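PDB 2D5W: peptide ABC transporter, peptide-binding protein from Thermus thermophilus, which binds oligopeptides, here a pentapeptide, and probably delivers them to an ABC transporter for uptake into the cell. Local coordinates for residues N29-S34 and S271-T276; P43-N48 and E60-E65; F123-N128 and T486-V491; K170-G175 and N186-N191; L320-K325 and Q329-A334. One frame throughout, in Å; residues are numbered along the deposited sequence.

Contact 1: residues N29-S34 and S271-T276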
# COMPACT_ATOMS: atom_id res chain seq x y z
N ASN A 29 7.09 -0.89 -0.34
CA ASN A 29 5.91 -0.06 -0.41
C ASN A 29 4.94 -0.53 0.68
O ASN A 29 3.73 -0.37 0.57
CB ASN A 29 5.28 -0.15 -1.80
CG ASN A 29 4.16 0.84 -1.98
OD1 ASN A 29 4.24 1.97 -1.51
ND2 ASN A 29 3.11 0.42 -2.69
N GLN A 30 5.49 -1.11 1.74
CA GLN A 30 4.70 -1.60 2.86
C GLN A 30 3.84 -0.50 3.45
O GLN A 30 4.29 0.64 3.63
CB GLN A 30 5.61 -2.09 3.98
CG GLN A 30 6.31 -3.40 3.75
CD GLN A 30 7.46 -3.57 4.71
OE1 GLN A 30 8.50 -2.92 4.57
NE2 GLN A 30 7.28 -4.41 5.72
N ALA A 31 2.60 -0.84 3.78
CA ALA A 31 1.70 0.12 4.40
C ALA A 31 2.30 0.63 5.72
O ALA A 31 2.19 1.81 6.03
CB ALA A 31 0.34 -0.53 4.66
N ILE A 32 2.94 -0.25 6.49
CA ILE A 32 3.49 0.19 7.77
C ILE A 32 4.59 1.23 7.56
O ILE A 32 4.72 2.17 8.34
CB ILE A 32 4.02 -1.02 8.62
CG1 ILE A 32 4.52 -0.52 9.98
CG2 ILE A 32 5.12 -1.77 7.89
CD1 ILE A 32 3.49 0.20 10.82
N LYS A 33 5.38 1.06 6.50
CA LYS A 33 6.45 2.01 6.19
C LYS A 33 5.85 3.39 5.88
O LYS A 33 6.32 4.41 6.39
CB LYS A 33 7.26 1.48 5.00
CG LYS A 33 8.36 2.40 4.49
CD LYS A 33 9.18 1.66 3.43
CE LYS A 33 10.18 2.54 2.72
NZ LYS A 33 9.58 3.25 1.55
N SER A 34 4.81 3.42 5.06
CA SER A 34 4.17 4.69 4.71
C SER A 34 3.53 5.36 5.92
O SER A 34 3.60 6.58 6.07
CB SER A 34 3.12 4.47 3.63
OG SER A 34 3.75 4.33 2.36
N SER A 271 -1.44 0.69 15.33
CA SER A 271 -1.19 1.07 13.95
C SER A 271 -2.29 0.53 13.05
O SER A 271 -3.10 -0.30 13.48
CB SER A 271 0.16 0.48 13.53
OG SER A 271 0.38 0.52 12.13
N SER A 272 -2.33 0.99 11.81
CA SER A 272 -3.29 0.47 10.84
C SER A 272 -2.81 -0.94 10.48
O SER A 272 -3.56 -1.71 9.87
CB SER A 272 -3.33 1.35 9.59
OG SER A 272 -2.11 1.31 8.87
N VAL A 273 -1.57 -1.27 10.83
CA VAL A 273 -1.01 -2.59 10.57
C VAL A 273 -0.69 -3.20 11.94
O VAL A 273 0.45 -3.16 12.41
CB VAL A 273 0.26 -2.52 9.71
CG1 VAL A 273 0.72 -3.93 9.35
CG2 VAL A 273 -0.01 -1.73 8.44
N SER A 274 -1.71 -3.75 12.57
CA SER A 274 -1.55 -4.31 13.90
C SER A 274 -2.42 -5.55 14.12
O SER A 274 -2.07 -6.64 13.69
CB SER A 274 -1.86 -3.24 14.96
OG SER A 274 -3.14 -2.65 14.76
N LEU A 275 -3.56 -5.36 14.78
CA LEU A 275 -4.49 -6.44 15.08
C LEU A 275 -5.48 -6.66 13.96
O LEU A 275 -5.79 -5.74 13.20
CB LEU A 275 -5.27 -6.11 16.36
CG LEU A 275 -4.45 -5.75 17.60
CD1 LEU A 275 -5.38 -5.36 18.74
CD2 LEU A 275 -3.57 -6.93 18.00
N THR A 276 -5.98 -7.88 13.85
CA THR A 276 -6.96 -8.18 12.82
C THR A 276 -8.37 -7.99 13.39
O THR A 276 -8.55 -7.89 14.61
CB THR A 276 -6.75 -9.60 12.24
OG1 THR A 276 -6.74 -10.57 13.30
CG2 THR A 276 -5.42 -9.67 11.50

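Contact 2: residues P43-N48 and E60-E65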
# COMPACT_ATOMS: atom_id res chain seq x y z
N PRO A 43 3.79 16.20 3.78
CA PRO A 43 3.48 16.53 2.39
C PRO A 43 3.27 18.03 2.21
O PRO A 43 3.21 18.78 3.18
CB PRO A 43 2.19 15.76 2.15
CG PRO A 43 1.49 15.91 3.48
CD PRO A 43 2.61 15.67 4.48
N PHE A 44 3.19 18.46 0.95
CA PHE A 44 2.92 19.87 0.67
C PHE A 44 1.43 20.05 0.93
O PHE A 44 1.01 21.02 1.56
CB PHE A 44 3.24 20.20 -0.79
CG PHE A 44 4.71 20.23 -1.09
CD1 PHE A 44 5.24 19.46 -2.12
CD2 PHE A 44 5.56 21.04 -0.35
CE1 PHE A 44 6.60 19.49 -2.40
CE2 PHE A 44 6.92 21.07 -0.62
CZ PHE A 44 7.45 20.30 -1.65
N ILE A 45 0.64 19.09 0.45
CA ILE A 45 -0.80 19.08 0.61
C ILE A 45 -1.18 17.75 1.27
O ILE A 45 -0.80 16.69 0.78
CB ILE A 45 -1.52 19.17 -0.75
CG1 ILE A 45 -1.12 20.46 -1.48
CG2 ILE A 45 -3.04 19.10 -0.56
CD1 ILE A 45 -1.47 21.73 -0.74
N GLY A 46 -1.91 17.82 2.37
CA GLY A 46 -2.33 16.60 3.05
C GLY A 46 -3.77 16.27 2.71
O GLY A 46 -4.42 17.00 1.96
N PHE A 47 -4.27 15.15 3.23
CA PHE A 47 -5.65 14.73 3.00
C PHE A 47 -6.17 14.34 4.38
O PHE A 47 -5.69 13.39 4.98
CB PHE A 47 -5.70 13.54 2.03
CG PHE A 47 -7.04 13.36 1.37
CD1 PHE A 47 -7.80 12.22 1.60
CD2 PHE A 47 -7.53 14.32 0.49
CE1 PHE A 47 -9.04 12.04 0.97
CE2 PHE A 47 -8.77 14.16 -0.14
CZ PHE A 47 -9.52 13.01 0.10
N ASN A 48 -7.16 15.09 4.88
CA ASN A 48 -7.67 14.83 6.22
C ASN A 48 -8.76 13.78 6.37
O ASN A 48 -9.19 13.17 5.39
CB ASN A 48 -8.11 16.15 6.88
CG ASN A 48 -9.30 16.79 6.20
OD1 ASN A 48 -10.14 16.11 5.62
ND2 ASN A 48 -9.39 18.12 6.30
N GLU A 60 -1.20 26.90 0.51
CA GLU A 60 -2.62 26.73 0.30
C GLU A 60 -2.92 25.71 -0.78
O GLU A 60 -2.10 25.44 -1.65
CB GLU A 60 -3.27 28.07 -0.07
CG GLU A 60 -2.75 28.69 -1.36
CD GLU A 60 -3.47 29.99 -1.71
OE1 GLU A 60 -3.12 30.60 -2.73
OE2 GLU A 60 -4.38 30.39 -0.96
N VAL A 61 -4.12 25.13 -0.70
CA VAL A 61 -4.55 24.14 -1.67
C VAL A 61 -4.87 24.82 -3.00
O VAL A 61 -5.63 25.79 -3.03
CB VAL A 61 -5.80 23.39 -1.18
CG1 VAL A 61 -6.28 22.41 -2.23
CG2 VAL A 61 -5.49 22.66 0.12
N PRO A 62 -4.28 24.34 -4.10
CA PRO A 62 -4.55 24.95 -5.41
C PRO A 62 -5.96 24.63 -5.89
O PRO A 62 -6.43 23.50 -5.76
CB PRO A 62 -3.48 24.33 -6.30
CG PRO A 62 -3.27 22.98 -5.68
CD PRO A 62 -3.25 23.30 -4.20
N THR A 63 -6.64 25.63 -6.44
CA THR A 63 -7.99 25.45 -6.96
C THR A 63 -8.18 26.33 -8.18
O THR A 63 -7.33 27.17 -8.49
CB THR A 63 -9.06 25.85 -5.93
OG1 THR A 63 -9.03 27.28 -5.75
CG2 THR A 63 -8.82 25.16 -4.60
N LEU A 64 -9.29 26.13 -8.88
CA LEU A 64 -9.57 26.95 -10.05
C LEU A 64 -9.90 28.34 -9.54
O LEU A 64 -9.52 29.35 -10.14
CB LEU A 64 -10.77 26.39 -10.82
CG LEU A 64 -10.57 25.09 -11.59
CD1 LEU A 64 -11.91 24.58 -12.09
CD2 LEU A 64 -9.61 25.32 -12.75
N GLU A 65 -10.57 28.39 -8.39
CA GLU A 65 -10.98 29.64 -7.76
C GLU A 65 -9.83 30.59 -7.42
O GLU A 65 -9.99 31.80 -7.53
CB GLU A 65 -11.79 29.35 -6.49
CG GLU A 65 -12.92 28.35 -6.67
CD GLU A 65 -12.43 26.92 -6.66
OE1 GLU A 65 -11.94 26.47 -5.61
OE2 GLU A 65 -12.54 26.24 -7.70

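Contact 3: residues F123-N128 and T486-V491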
# COMPACT_ATOMS: atom_id res chain seq x y z
N PHE A 123 2.54 7.47 -14.17
CA PHE A 123 2.70 8.78 -13.55
C PHE A 123 3.99 9.43 -14.05
O PHE A 123 4.00 10.58 -14.48
CB PHE A 123 2.77 8.64 -12.03
CG PHE A 123 3.14 9.90 -11.30
CD1 PHE A 123 2.17 10.80 -10.87
CD2 PHE A 123 4.48 10.20 -11.04
CE1 PHE A 123 2.51 11.96 -10.19
CE2 PHE A 123 4.83 11.37 -10.35
CZ PHE A 123 3.85 12.25 -9.93
N TRP A 124 5.07 8.66 -14.00
CA TRP A 124 6.36 9.18 -14.39
C TRP A 124 6.53 9.51 -15.87
O TRP A 124 7.49 10.15 -16.26
CB TRP A 124 7.46 8.24 -13.89
CG TRP A 124 7.60 8.40 -12.41
CD1 TRP A 124 7.18 7.54 -11.43
CD2 TRP A 124 8.11 9.56 -11.74
NE1 TRP A 124 7.39 8.11 -10.19
CE2 TRP A 124 7.95 9.35 -10.35
CE3 TRP A 124 8.67 10.77 -12.18
CZ2 TRP A 124 8.34 10.30 -9.40
CZ3 TRP A 124 9.05 11.71 -11.24
CH2 TRP A 124 8.89 11.48 -9.87
N GLU A 125 5.56 9.09 -16.68
CA GLU A 125 5.61 9.40 -18.10
C GLU A 125 4.85 10.69 -18.40
O GLU A 125 5.26 11.47 -19.25
CB GLU A 125 4.99 8.26 -18.92
CG GLU A 125 5.87 7.02 -19.03
CD GLU A 125 7.09 7.26 -19.90
OE1 GLU A 125 7.97 6.37 -19.93
OE2 GLU A 125 7.16 8.31 -20.56
N ARG A 126 3.75 10.92 -17.68
CA ARG A 126 2.92 12.09 -17.95
C ARG A 126 3.02 13.27 -16.98
O ARG A 126 2.35 14.28 -17.19
CB ARG A 126 1.46 11.65 -18.07
CG ARG A 126 0.88 11.18 -16.76
CD ARG A 126 -0.46 10.46 -16.90
NE ARG A 126 -0.93 10.12 -15.57
CZ ARG A 126 -1.52 10.98 -14.75
NH1 ARG A 126 -1.89 10.60 -13.53
NH2 ARG A 126 -1.78 12.22 -15.16
N VAL A 127 3.82 13.16 -15.93
CA VAL A 127 3.94 14.26 -14.99
C VAL A 127 5.31 14.91 -15.05
O VAL A 127 6.33 14.22 -15.13
CB VAL A 127 3.65 13.79 -13.54
CG1 VAL A 127 3.69 14.98 -12.59
CG2 VAL A 127 2.30 13.10 -13.48
N ASN A 128 5.33 16.24 -15.03
CA ASN A 128 6.56 17.00 -15.07
C ASN A 128 6.45 18.17 -14.11
O ASN A 128 5.39 18.42 -13.54
CB ASN A 128 6.82 17.51 -16.49
CG ASN A 128 7.33 16.42 -17.41
OD1 ASN A 128 8.47 15.97 -17.28
ND2 ASN A 128 6.50 15.98 -18.34
N THR A 486 -0.11 6.29 -21.93
CA THR A 486 1.32 6.54 -21.82
C THR A 486 2.17 5.41 -22.39
O THR A 486 3.37 5.59 -22.61
CB THR A 486 1.73 6.73 -20.36
OG1 THR A 486 1.29 5.60 -19.59
CG2 THR A 486 1.11 8.00 -19.79
N GLY A 487 1.55 4.26 -22.62
CA GLY A 487 2.28 3.12 -23.13
C GLY A 487 3.11 2.44 -22.05
O GLY A 487 3.90 1.54 -22.34
N ALA A 488 2.92 2.86 -20.81
CA ALA A 488 3.67 2.29 -19.69
C ALA A 488 3.19 0.89 -19.31
O ALA A 488 2.01 0.68 -19.04
CB ALA A 488 3.57 3.21 -18.48
N ILE A 489 4.12 -0.07 -19.30
CA ILE A 489 3.81 -1.45 -18.94
C ILE A 489 3.84 -1.54 -17.42
O ILE A 489 4.79 -1.09 -16.77
CB ILE A 489 4.82 -2.42 -19.58
CG1 ILE A 489 4.64 -2.40 -21.10
CG2 ILE A 489 4.61 -3.83 -19.03
CD1 ILE A 489 5.58 -3.31 -21.85
N MET A 490 2.80 -2.13 -16.85
CA MET A 490 2.66 -2.22 -15.40
C MET A 490 3.01 -3.56 -14.76
O MET A 490 2.81 -3.74 -13.56
CB MET A 490 1.23 -1.83 -15.01
CG MET A 490 0.66 -0.64 -15.80
SD MET A 490 1.56 0.93 -15.66
CE MET A 490 1.14 1.39 -13.99
N VAL A 491 3.52 -4.50 -15.55
CA VAL A 491 3.92 -5.81 -15.05
C VAL A 491 5.43 -5.77 -14.83
O VAL A 491 6.18 -5.62 -15.79
CB VAL A 491 3.58 -6.93 -16.06
CG1 VAL A 491 4.08 -8.27 -15.55
CG2 VAL A 491 2.07 -6.97 -16.29

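Contact 4: residues K170-G175 and N186-N191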
# COMPACT_ATOMS: atom_id res chain seq x y z
N LYS A 170 24.20 8.58 -11.25
CA LYS A 170 23.85 8.94 -12.63
C LYS A 170 25.03 8.71 -13.56
O LYS A 170 24.87 8.20 -14.67
CB LYS A 170 23.43 10.40 -12.72
CG LYS A 170 22.05 10.70 -12.17
CD LYS A 170 21.58 12.08 -12.60
CE LYS A 170 22.50 13.18 -12.10
NZ LYS A 170 22.04 14.53 -12.56
N ALA A 171 26.22 9.11 -13.12
CA ALA A 171 27.42 8.94 -13.93
C ALA A 171 27.64 7.46 -14.23
O ALA A 171 27.99 7.10 -15.35
CB ALA A 171 28.63 9.52 -13.21
N ALA A 172 27.43 6.62 -13.23
CA ALA A 172 27.62 5.18 -13.40
C ALA A 172 26.54 4.59 -14.30
O ALA A 172 26.80 3.66 -15.06
CB ALA A 172 27.61 4.49 -12.04
N ALA A 173 25.33 5.13 -14.21
CA ALA A 173 24.21 4.64 -15.01
C ALA A 173 24.40 4.90 -16.51
O ALA A 173 23.82 4.19 -17.33
CB ALA A 173 22.91 5.28 -14.53
N ARG A 174 25.20 5.90 -16.86
CA ARG A 174 25.43 6.21 -18.27
C ARG A 174 26.09 5.05 -19.00
O ARG A 174 25.96 4.93 -20.22
CB ARG A 174 26.30 7.47 -18.41
CG ARG A 174 25.59 8.75 -18.01
CD ARG A 174 26.44 10.00 -18.30
NE ARG A 174 26.70 10.20 -19.72
CZ ARG A 174 27.78 9.75 -20.36
NH1 ARG A 174 28.71 9.07 -19.70
NH2 ARG A 174 27.93 9.98 -21.66
N GLY A 175 26.78 4.20 -18.26
CA GLY A 175 27.45 3.06 -18.87
C GLY A 175 26.61 1.80 -18.92
O GLY A 175 27.12 0.72 -19.23
N ASN A 186 19.21 -2.09 -12.20
CA ASN A 186 18.31 -2.19 -11.06
C ASN A 186 19.13 -2.19 -9.77
O ASN A 186 18.77 -1.52 -8.80
CB ASN A 186 17.48 -3.47 -11.17
CG ASN A 186 16.55 -3.67 -9.99
OD1 ASN A 186 16.80 -4.50 -9.12
ND2 ASN A 186 15.46 -2.90 -9.95
N GLU A 187 20.22 -2.94 -9.76
CA GLU A 187 21.09 -3.01 -8.58
C GLU A 187 21.67 -1.64 -8.26
O GLU A 187 21.74 -1.25 -7.09
CB GLU A 187 22.22 -4.01 -8.81
CG GLU A 187 23.22 -4.10 -7.68
CD GLU A 187 24.23 -5.21 -7.87
OE1 GLU A 187 24.91 -5.23 -8.92
OE2 GLU A 187 24.35 -6.08 -6.98
N LEU A 188 22.08 -0.91 -9.29
CA LEU A 188 22.66 0.42 -9.10
C LEU A 188 21.68 1.34 -8.38
O LEU A 188 22.04 2.02 -7.42
CB LEU A 188 23.03 1.03 -10.45
CG LEU A 188 23.72 2.39 -10.40
CD1 LEU A 188 25.16 2.22 -9.95
CD2 LEU A 188 23.68 3.02 -11.78
N TYR A 189 20.44 1.38 -8.86
CA TYR A 189 19.45 2.24 -8.24
C TYR A 189 19.02 1.77 -6.86
O TYR A 189 18.82 2.59 -5.96
CB TYR A 189 18.23 2.40 -9.16
CG TYR A 189 18.53 3.17 -10.43
CD1 TYR A 189 19.34 4.31 -10.41
CD2 TYR A 189 17.96 2.80 -11.65
CE1 TYR A 189 19.58 5.05 -11.56
CE2 TYR A 189 18.18 3.54 -12.81
CZ TYR A 189 18.99 4.66 -12.76
OH TYR A 189 19.22 5.40 -13.90
N ARG A 190 18.88 0.46 -6.66
CA ARG A 190 18.50 -0.05 -5.34
C ARG A 190 19.57 0.34 -4.32
O ARG A 190 19.26 0.80 -3.22
CB ARG A 190 18.35 -1.57 -5.33
CG ARG A 190 17.20 -2.12 -6.16
CD ARG A 190 17.09 -3.64 -6.02
NE ARG A 190 16.43 -4.06 -4.78
CZ ARG A 190 17.06 -4.54 -3.71
NH1 ARG A 190 18.38 -4.67 -3.70
NH2 ARG A 190 16.36 -4.91 -2.65
N ASN A 191 20.83 0.17 -4.70
CA ASN A 191 21.94 0.49 -3.80
C ASN A 191 21.97 1.96 -3.43
O ASN A 191 22.39 2.31 -2.33
CB ASN A 191 23.27 0.05 -4.41
CG ASN A 191 23.43 -1.46 -4.46
OD1 ASN A 191 22.70 -2.19 -3.78
ND2 ASN A 191 24.38 -1.94 -5.25

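Contact 5: residues L320-K325 and Q329-A334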
# COMPACT_ATOMS: atom_id res chain seq x y z
N LEU A 320 0.89 -26.32 -13.37
CA LEU A 320 -0.34 -26.21 -12.58
C LEU A 320 -1.49 -25.59 -13.36
O LEU A 320 -2.64 -25.64 -12.93
CB LEU A 320 -0.07 -25.38 -11.32
CG LEU A 320 0.91 -25.96 -10.31
CD1 LEU A 320 1.14 -24.95 -9.19
CD2 LEU A 320 0.36 -27.26 -9.76
N GLY A 321 -1.17 -25.00 -14.51
CA GLY A 321 -2.18 -24.36 -15.33
C GLY A 321 -2.74 -23.09 -14.73
O GLY A 321 -3.89 -22.71 -14.99
N LEU A 322 -1.93 -22.39 -13.93
CA LEU A 322 -2.39 -21.16 -13.29
C LEU A 322 -2.70 -20.05 -14.28
O LEU A 322 -3.40 -19.10 -13.95
CB LEU A 322 -1.35 -20.68 -12.27
CG LEU A 322 -1.04 -21.68 -11.16
CD1 LEU A 322 -0.08 -21.07 -10.16
CD2 LEU A 322 -2.33 -22.08 -10.46
N ASN A 323 -2.19 -20.19 -15.50
CA ASN A 323 -2.41 -19.20 -16.56
C ASN A 323 -3.78 -19.37 -17.23
O ASN A 323 -4.18 -18.53 -18.04
CB ASN A 323 -1.29 -19.29 -17.59
CG ASN A 323 -1.10 -20.70 -18.13
OD1 ASN A 323 -1.04 -21.67 -17.37
ND2 ASN A 323 -1.00 -20.82 -19.45
N ASP A 324 -4.49 -20.45 -16.90
CA ASP A 324 -5.81 -20.72 -17.48
C ASP A 324 -6.87 -20.27 -16.48
O ASP A 324 -6.85 -20.68 -15.32
CB ASP A 324 -5.95 -22.22 -17.75
CG ASP A 324 -7.13 -22.54 -18.66
OD1 ASP A 324 -8.28 -22.22 -18.30
OD2 ASP A 324 -6.89 -23.13 -19.74
N LYS A 325 -7.80 -19.42 -16.91
CA LYS A 325 -8.82 -18.93 -16.00
C LYS A 325 -9.63 -20.05 -15.35
O LYS A 325 -10.10 -19.89 -14.23
CB LYS A 325 -9.78 -17.95 -16.71
CG LYS A 325 -10.75 -18.58 -17.69
CD LYS A 325 -11.72 -17.54 -18.22
CE LYS A 325 -12.68 -18.13 -19.24
NZ LYS A 325 -13.61 -17.10 -19.79
N GLN A 329 -10.73 -20.22 -11.47
CA GLN A 329 -12.14 -20.31 -11.11
C GLN A 329 -12.35 -21.55 -10.23
O GLN A 329 -13.10 -21.51 -9.26
CB GLN A 329 -13.00 -20.42 -12.37
CG GLN A 329 -12.89 -19.22 -13.30
CD GLN A 329 -13.66 -19.41 -14.58
OE1 GLN A 329 -13.79 -20.53 -15.08
NE2 GLN A 329 -14.18 -18.32 -15.13
N ALA A 330 -11.68 -22.65 -10.58
CA ALA A 330 -11.80 -23.89 -9.81
C ALA A 330 -11.33 -23.67 -8.38
O ALA A 330 -12.00 -24.07 -7.43
CB ALA A 330 -10.97 -24.99 -10.47
N ILE A 331 -10.17 -23.04 -8.22
CA ILE A 331 -9.65 -22.79 -6.89
C ILE A 331 -10.62 -21.93 -6.08
O ILE A 331 -10.89 -22.24 -4.92
CB ILE A 331 -8.26 -22.10 -6.94
CG1 ILE A 331 -7.23 -23.07 -7.54
CG2 ILE A 331 -7.83 -21.67 -5.54
CD1 ILE A 331 -5.87 -22.44 -7.80
N LEU A 332 -11.16 -20.88 -6.69
CA LEU A 332 -12.07 -20.01 -5.95
C LEU A 332 -13.33 -20.75 -5.51
O LEU A 332 -13.84 -20.52 -4.41
CB LEU A 332 -12.44 -18.77 -6.78
CG LEU A 332 -13.14 -17.65 -6.00
CD1 LEU A 332 -12.32 -17.28 -4.77
CD2 LEU A 332 -13.34 -16.44 -6.90
N HIS A 333 -13.84 -21.65 -6.36
CA HIS A 333 -15.03 -22.43 -6.00
C HIS A 333 -14.72 -23.35 -4.82
O HIS A 333 -15.64 -23.81 -4.13
CB HIS A 333 -15.50 -23.29 -7.18
CG HIS A 333 -16.38 -22.57 -8.16
ND1 HIS A 333 -17.54 -21.92 -7.79
CD2 HIS A 333 -16.30 -22.45 -9.51
CE1 HIS A 333 -18.13 -21.43 -8.86
NE2 HIS A 333 -17.40 -21.74 -9.92
N ALA A 334 -13.44 -23.63 -4.60
CA ALA A 334 -13.03 -24.50 -3.50
C ALA A 334 -12.70 -23.74 -2.22
O ALA A 334 -12.39 -24.35 -1.20
CB ALA A 334 -11.83 -25.34 -3.93

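Contact 1: residues N29-S34 and S271-T276
Val273 turns its CG2 methyl onto the first turn of helix 31-40, where it lies 4.0 Å from Ala31 CB and 3.8 Å from the backbone N of Ile32. A second touch is made by Ile32: its CG1 branch runs anti to the backbone N (chi1 -177°) and carries CD1 to within 3.4 Å of Ser271 OG, a methyl against a hydroxyl. No hydrogen bond spans the two segments, yet the loop behind Val273 is braced. Ser271 OG accepts a nearly straight bond from Val273 N (2.9 Å, 169° at the hydrogen), an ST turn, and the same hydroxyl is hydrogen-bonded to Glu35 of the helix. Ser274 OG is hydrogen-bonded to Ser271 O at 2.7 Å. Were Ser271 an alanine, Val273 N and one oxygen of Glu35 would probably lose a partner and the turn be freer to shift. The bound peptide lies against the same residues: the backbone of Ala31 is hydrogen-bonded to it, Ser272 O accepts from one of its basic side chains, and Ala31, Ser34 and Val273 pack on a basic side chain. Across the segments the contact is apolar, but Glu35, a turn after Ala31, ties loop to helix through Ser271 and Ser272.

Contact 2: residues P43-N48 and E60-E65
One methyl group does nearly all the touching here: Ile45 CD1 meets three successive residues of the loop 60-65, with no hydrogen bond between the two segments. It lies 3.9 Å from the carbonyl oxygen Glu60 O, 4.0 Å from Val61 CA and 4.2 Å from Pro62 CD, so the end of the isoleucine rests against the loop backbone as much as against its side chains. Val61 adds its CG2 methyl, which stands 4.2 Å from the same CD1. The torsions explain the reach. Ile45 CG1 is anti to the carbonyl carbon (chi1 -59°), and a second turn of -61° at chi2 sets CD1 on the loop.

The polar groups at this corner look elsewhere. Glu60 directs its CB away from Ile45, and its carboxylate forms a salt bridge with Arg68, while Val61 O and Thr63 N are both hydrogen-bonded to the side chain of Asn66. Pro62 also packs on Leu69, which ties the loop to the start of strand 69-75. Phe44 and Ile45 both pair with Ile153 in a classic beta bulge, and Ile45 further touches Asn53 of the partner strand 53-55. Since 45-47 and 53-55 form a small antiparallel two-stranded sheet, the contact is a hydrophobic one in which a residue at the bulged start of the first strand packs on the loop that follows the second, closing the far end of a beta hairpin.

Contact 3: residues F123-N128 and T486-V491
A G1 beta bulge, formed by Gly487 and Ala488 opposite Asn483, shapes the loop 486-491 where Thr486 packs against the last turn of helix 121-126. Glu125 CB comes 3.9 Å from Thr486 CB and 4.0 Å from its CG2 methyl. The same methyl lies 4.1 Å from Arg126 CB and equally far from Arg126 CD, so it sits against both residues, the threonine and arginine side chains crossing at a slant. At the fringe, Glu125 CG approaches Ala488 CB at 4.5 Å.

Thr486 divides its two branches between different tasks. With OG1 placed between the backbone N and the carbonyl carbon (chi1 54°), CG2 is left for the helix, and the hydroxyl is hydrogen-bonded to Asp122, one turn before Arg126 in the helix; it also receives a weak bond from Ala488 N at 3.4 Å. Asp122 gives its other carboxylate oxygen to Arg126 NE in a salt bridge, and therefore links the threonine to the arginine whose aliphatic part the methyl touches. The guanidinium group is held further by Asp148, Pro143 O and a cation-pi contact with Tyr145, which probably limits its rotation. Gly487, with phi 77°, takes the positive value that suits glycine in such a bulge. Altogether this is a partly buried junction of a helix end with a bulged loop, just where helix 121-126 passes into edge strand 127-131 of a four-stranded antiparallel sheet.

Contact 4: residues K170-G175 and N186-N191
Leu188 extends CG anti to its own backbone nitrogen (chi1 -177°), and chi2 of 74° then spreads its two methyls over consecutive alanines of the neighbouring helix. Tyr189, by contrast, has CG anti to the carbonyl carbon (chi1 -68°), which swings the ring so that its hydroxyl end approaches the same helix although its CB does not point there. The motif is a helix-helix packing between the C-terminal end of helix 159-173 and the middle of helix 182-194, two helices joined by a short connection. Leu188 CD1 rests on Ala172 CB at 3.9 Å, while CD2 lies 3.6 Å from both Ala173 CB and Ala173 N. The small alanines let the leucine come this near to the helix backbone, and the closest pair of CA atoms, in Ala173 and Leu188, is 7.4 Å apart.

Val169, one turn before Ala173, also touches both Leu188 and Tyr189. No hydrogen bond joins the two segments; Lys170 forms salt bridges to Glu109 and, within its own helix, to Glu167. The tyrosine hydroxyl is hydrogen-bonded to Lys114 O, which probably fixes the end of the ring, and Ala173 CB lies oblique to that ring, 3.7 Å from Tyr189 OH.

Contact 5: residues L320-K325 and Q329-A334
Gln329 opens the second segment with the hydrogen bond that joins it to the first: its backbone N donates to Lys325 O at 2.9 Å, with 159° at the hydrogen, an i to i+4 bond in the first turn of helix 325-333. Its side chain leaves the same turn with CG anti to the carbonyl carbon (chi1 -61°), which brings CG to 3.0 Å from Lys325 O. From there the Gln329 and Lys325 chains run alongside each other in one direction, and Gln329 NE2 comes 4.0 Å from Lys325 CD. The two ends meet a common neighbour: Lys325 NZ forms a salt bridge with the carboxylate of Glu540, and Gln329 NE2 makes weak hydrogen bonds to Glu540 O and Tyr370 OH. Without the amide arm of Gln329, as with an alanine here, the lysine is likely to lose its flanking chain, and Glu540 O and Tyr370 OH these weak bonds.

Two residues on, Ile331 points back toward the loop, and its CD1 meets Leu322 CD2 at 4.4 Å, a light apolar touch. Leu322 also packs on Ile407 of strand 401-410, and Ile331 on Leu545 of strand 544-557, so this touch lies against the large mixed sheet. Helix 315-320 ends in a Schellman motif with Gly321 as its C-prime residue, a type I turn from Gly321 to Asp324 follows, and Asp324 N-caps the next helix: a tight interhelical connection.

In the fold
Contact 1 lies nearest the centre of the chain, about 9 Å from it, and is the one that meets the bound peptide; the other four are structural packing farther out. Contact 2 is nested in the long chain loop that contact 1 closes, its strand 45-47 following helix 31-40, yet their centres are 25 Å apart. Contacts 3 and 4 are closer neighbours, 20 Å between centres, with contact 4 nested in the chain loop that contact 3 closes. Contact 5 falls within that same loop but stands 40 Å from contact 4, centre to centre, while contacts 2 and 5, at 45 Å, lie on opposite sides of the chain's centre. None of the five touches another.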